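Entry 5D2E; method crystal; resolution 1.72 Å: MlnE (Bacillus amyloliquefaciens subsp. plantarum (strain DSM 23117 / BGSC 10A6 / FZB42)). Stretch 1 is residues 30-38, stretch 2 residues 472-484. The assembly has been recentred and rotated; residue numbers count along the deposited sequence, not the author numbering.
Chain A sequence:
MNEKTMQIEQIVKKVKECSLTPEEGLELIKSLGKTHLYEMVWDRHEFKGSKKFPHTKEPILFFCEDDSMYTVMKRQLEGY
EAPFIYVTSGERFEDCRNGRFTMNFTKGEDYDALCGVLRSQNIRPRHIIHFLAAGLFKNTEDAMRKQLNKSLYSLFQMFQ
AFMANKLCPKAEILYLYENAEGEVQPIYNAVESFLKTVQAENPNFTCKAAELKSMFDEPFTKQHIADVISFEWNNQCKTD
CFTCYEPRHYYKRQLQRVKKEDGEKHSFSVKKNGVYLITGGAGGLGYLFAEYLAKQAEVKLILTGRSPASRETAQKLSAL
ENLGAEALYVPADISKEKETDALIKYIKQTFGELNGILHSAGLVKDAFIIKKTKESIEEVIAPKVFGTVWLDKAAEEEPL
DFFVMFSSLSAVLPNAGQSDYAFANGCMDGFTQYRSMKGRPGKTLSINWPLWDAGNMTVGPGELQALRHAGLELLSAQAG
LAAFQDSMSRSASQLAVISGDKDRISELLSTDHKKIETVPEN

Stretch 1, residues 30-38: KSLGKTHLY
Stretch 2 472-484: LELLSAQAGLAAF

Ser31 to Lys34 form a type II β-turn, closed by Lys34 N to Ser31 O at 2.9 Å, with Gly33 supplying the positive phi (75°) that glycine readily tolerates. The chain then extends as a strand through Thr35–Tyr38. In the second stretch, Leu472–Ser476 runs in an extended conformation into the helix Ala477 to Phe484. Strand and helix point in similar directions, their axes inclined at 30° and 9.5 Å apart at closest approach. In register, Ser31 lies nearest Ala479 (CA–CA 6.3 Å), Lys34 nearest Glu473 (CA–CA 7.8 Å) and Leu37 nearest Ala483 (CA–CA 7.4 Å).

Strand alternation directs Thr35 and Leu37 toward the helix and His36 away. One helical turn separates Ala479 and Ala483, whose methyl groups also face the strand. In Thr35 (chi1 m, -54°), OG1 is the branch nearer to Ala479 CB, at 3.6 Å, and CG2 the one nearer to Ala483 CB, at 4.1 Å; both lie about equally far from Leu475 CD1, 4.0 Å from OG1 and 3.9 Å from CG2. Leu475 points sideways from its CA, but its t,p rotamer brings the side-chain end back toward Thr35. Leu37, in the m,t rotamer, packs CD2 against Ala483 CB at 3.9 Å.

Ser476 (chi1 p, 72°) caps the helix, its OG accepting from Ala479 N at 3.3 Å. Ser31 is also p (80°); its OG lies 3.7 Å from Ala479 CB.

Lys34 folds through m,m,t,p rather than extending fully, and Glu473 (m,t, chi3 50°) reaches to meet it. Lys34 NZ and Glu473 OE2 form a long salt bridge of 3.6 Å; Lys34 CD is even closer to that oxygen, 3.3 Å from Glu473 OE2, so the carboxylate lies alongside the aliphatic chain as well as its charged end. No hydrogen bond joins the two stretches.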

# COMPACT_ATOMS: atom_id res chain seq x y z
N LYS A 30 -22.78 -16.80 -14.01
CA LYS A 30 -23.45 -15.52 -13.91
C LYS A 30 -22.44 -14.39 -13.82
O LYS A 30 -22.78 -13.28 -14.23
CB LYS A 30 -24.33 -15.48 -12.69
CG LYS A 30 -25.54 -16.40 -12.82
CD LYS A 30 -26.29 -16.42 -11.50
CE LYS A 30 -27.74 -16.84 -11.70
NZ LYS A 30 -28.28 -17.31 -10.40
N SER A 31 -21.23 -14.66 -13.30
CA SER A 31 -20.15 -13.64 -13.25
C SER A 31 -19.34 -13.48 -14.54
O SER A 31 -18.48 -12.61 -14.61
CB SER A 31 -19.18 -13.92 -12.11
OG SER A 31 -18.22 -14.95 -12.46
N LEU A 32 -19.61 -14.29 -15.57
CA LEU A 32 -18.76 -14.29 -16.76
C LEU A 32 -18.76 -12.95 -17.46
O LEU A 32 -19.81 -12.30 -17.61
CB LEU A 32 -19.11 -15.41 -17.76
CG LEU A 32 -18.64 -16.81 -17.33
CD1 LEU A 32 -18.80 -17.76 -18.51
CD2 LEU A 32 -17.19 -16.82 -16.82
N GLY A 33 -17.54 -12.54 -17.85
CA GLY A 33 -17.26 -11.20 -18.37
C GLY A 33 -17.22 -10.07 -17.36
O GLY A 33 -17.10 -8.90 -17.75
N LYS A 34 -17.36 -10.37 -16.08
CA LYS A 34 -17.36 -9.32 -15.08
C LYS A 34 -16.08 -9.25 -14.26
O LYS A 34 -15.91 -8.26 -13.58
CB LYS A 34 -18.55 -9.44 -14.13
CG LYS A 34 -19.91 -9.51 -14.82
CD LYS A 34 -20.19 -8.27 -15.66
CE LYS A 34 -21.46 -8.43 -16.49
NZ LYS A 34 -22.48 -9.07 -15.61
N THR A 35 -15.23 -10.29 -14.27
CA THR A 35 -14.06 -10.32 -13.39
C THR A 35 -12.82 -10.27 -14.24
O THR A 35 -12.61 -11.10 -15.11
CB THR A 35 -14.05 -11.59 -12.56
OG1 THR A 35 -15.30 -11.67 -11.90
CG2 THR A 35 -12.98 -11.56 -11.48
N HIS A 36 -12.00 -9.26 -14.03
CA HIS A 36 -10.80 -9.07 -14.84
C HIS A 36 -9.55 -8.88 -13.89
O HIS A 36 -9.66 -8.26 -12.82
CB HIS A 36 -11.01 -7.83 -15.72
CG HIS A 36 -12.41 -7.67 -16.24
ND1 HIS A 36 -12.85 -8.29 -17.40
CD2 HIS A 36 -13.47 -6.96 -15.77
CE1 HIS A 36 -14.13 -7.99 -17.59
NE2 HIS A 36 -14.53 -7.17 -16.63
N LEU A 37 -8.41 -9.46 -14.28
CA LEU A 37 -7.16 -9.27 -13.57
C LEU A 37 -6.30 -8.23 -14.30
O LEU A 37 -6.29 -8.15 -15.53
CB LEU A 37 -6.41 -10.55 -13.47
CG LEU A 37 -7.05 -11.80 -12.92
CD1 LEU A 37 -5.91 -12.78 -12.67
CD2 LEU A 37 -7.79 -11.59 -11.65
N TYR A 38 -5.64 -7.39 -13.50
CA TYR A 38 -4.83 -6.29 -13.95
C TYR A 38 -3.43 -6.34 -13.27
O TYR A 38 -3.27 -6.82 -12.17
CB TYR A 38 -5.51 -4.95 -13.61
CG TYR A 38 -6.83 -4.79 -14.29
CD1 TYR A 38 -7.95 -5.44 -13.80
CD2 TYR A 38 -6.96 -4.06 -15.41
CE1 TYR A 38 -9.16 -5.34 -14.43
CE2 TYR A 38 -8.17 -3.93 -16.06
CZ TYR A 38 -9.27 -4.57 -15.56
OH TYR A 38 -10.47 -4.46 -16.21
N LEU A 472 -19.25 -0.63 -11.99
CA LEU A 472 -18.61 -1.70 -11.25
C LEU A 472 -19.69 -2.53 -10.59
O LEU A 472 -20.82 -2.11 -10.49
CB LEU A 472 -17.66 -1.12 -10.22
CG LEU A 472 -16.55 -0.20 -10.77
CD1 LEU A 472 -15.76 0.53 -9.68
CD2 LEU A 472 -15.60 -1.02 -11.60
N GLU A 473 -19.32 -3.72 -10.17
CA GLU A 473 -20.20 -4.66 -9.53
C GLU A 473 -19.46 -5.27 -8.39
O GLU A 473 -18.24 -5.35 -8.43
CB GLU A 473 -20.59 -5.76 -10.50
CG GLU A 473 -21.57 -5.29 -11.57
CD GLU A 473 -21.88 -6.35 -12.61
OE1 GLU A 473 -22.21 -7.51 -12.23
OE2 GLU A 473 -21.78 -6.02 -13.81
N LEU A 474 -20.18 -5.77 -7.40
CA LEU A 474 -19.59 -6.51 -6.34
C LEU A 474 -18.99 -7.81 -6.90
O LEU A 474 -19.48 -8.38 -7.88
CB LEU A 474 -20.61 -6.83 -5.25
CG LEU A 474 -21.16 -5.68 -4.40
CD1 LEU A 474 -22.33 -6.18 -3.56
CD2 LEU A 474 -20.11 -5.10 -3.49
N LEU A 475 -17.91 -8.25 -6.28
CA LEU A 475 -17.28 -9.50 -6.65
C LEU A 475 -17.97 -10.64 -5.87
O LEU A 475 -17.97 -10.66 -4.66
CB LEU A 475 -15.78 -9.43 -6.28
CG LEU A 475 -14.88 -10.65 -6.55
CD1 LEU A 475 -14.79 -10.91 -8.03
CD2 LEU A 475 -13.47 -10.42 -5.98
N SER A 476 -18.51 -11.62 -6.58
CA SER A 476 -19.17 -12.73 -5.90
C SER A 476 -18.13 -13.66 -5.34
O SER A 476 -17.00 -13.71 -5.84
CB SER A 476 -20.07 -13.49 -6.91
OG SER A 476 -19.34 -14.26 -7.85
N ALA A 477 -18.52 -14.44 -4.33
CA ALA A 477 -17.65 -15.43 -3.71
C ALA A 477 -16.94 -16.32 -4.71
O ALA A 477 -15.73 -16.53 -4.63
CB ALA A 477 -18.45 -16.30 -2.74
N GLN A 478 -17.68 -16.90 -5.65
CA GLN A 478 -17.08 -17.79 -6.63
C GLN A 478 -16.14 -17.10 -7.60
O GLN A 478 -15.15 -17.63 -7.98
CB GLN A 478 -18.17 -18.55 -7.41
CG GLN A 478 -18.81 -19.64 -6.54
CD GLN A 478 -17.78 -20.68 -6.11
OE1 GLN A 478 -17.07 -21.24 -6.95
NE2 GLN A 478 -17.65 -20.89 -4.82
N ALA A 479 -16.56 -15.95 -8.10
CA ALA A 479 -15.73 -15.18 -8.98
C ALA A 479 -14.36 -14.82 -8.30
O ALA A 479 -13.34 -14.82 -8.98
CB ALA A 479 -16.48 -13.94 -9.32
N GLY A 480 -14.41 -14.50 -7.01
CA GLY A 480 -13.26 -14.06 -6.23
C GLY A 480 -12.35 -15.25 -5.97
O GLY A 480 -11.15 -15.16 -6.14
N LEU A 481 -12.94 -16.39 -5.60
CA LEU A 481 -12.16 -17.61 -5.47
C LEU A 481 -11.48 -17.99 -6.73
O LEU A 481 -10.30 -18.37 -6.72
CB LEU A 481 -12.98 -18.80 -5.00
CG LEU A 481 -13.42 -18.60 -3.59
CD1 LEU A 481 -14.53 -19.61 -3.27
CD2 LEU A 481 -12.28 -18.65 -2.59
N ALA A 482 -12.17 -17.86 -7.85
CA ALA A 482 -11.55 -18.21 -9.09
C ALA A 482 -10.45 -17.18 -9.52
O ALA A 482 -9.51 -17.55 -10.24
CB ALA A 482 -12.58 -18.26 -10.18
N ALA A 483 -10.65 -15.90 -9.20
CA ALA A 483 -9.63 -14.88 -9.50
C ALA A 483 -8.35 -15.22 -8.71
O ALA A 483 -7.25 -15.11 -9.23
CB ALA A 483 -10.15 -13.50 -9.19
N PHE A 484 -8.51 -15.68 -7.48
CA PHE A 484 -7.40 -16.11 -6.67
C PHE A 484 -6.71 -17.28 -7.32
O PHE A 484 -5.49 -17.28 -7.50
CB PHE A 484 -7.90 -16.53 -5.33
CG PHE A 484 -6.89 -17.27 -4.51
CD1 PHE A 484 -5.91 -16.59 -3.83
CD2 PHE A 484 -6.90 -18.67 -4.45
CE1 PHE A 484 -4.99 -17.24 -3.10
CE2 PHE A 484 -5.96 -19.33 -3.70
CZ PHE A 484 -4.99 -18.60 -3.04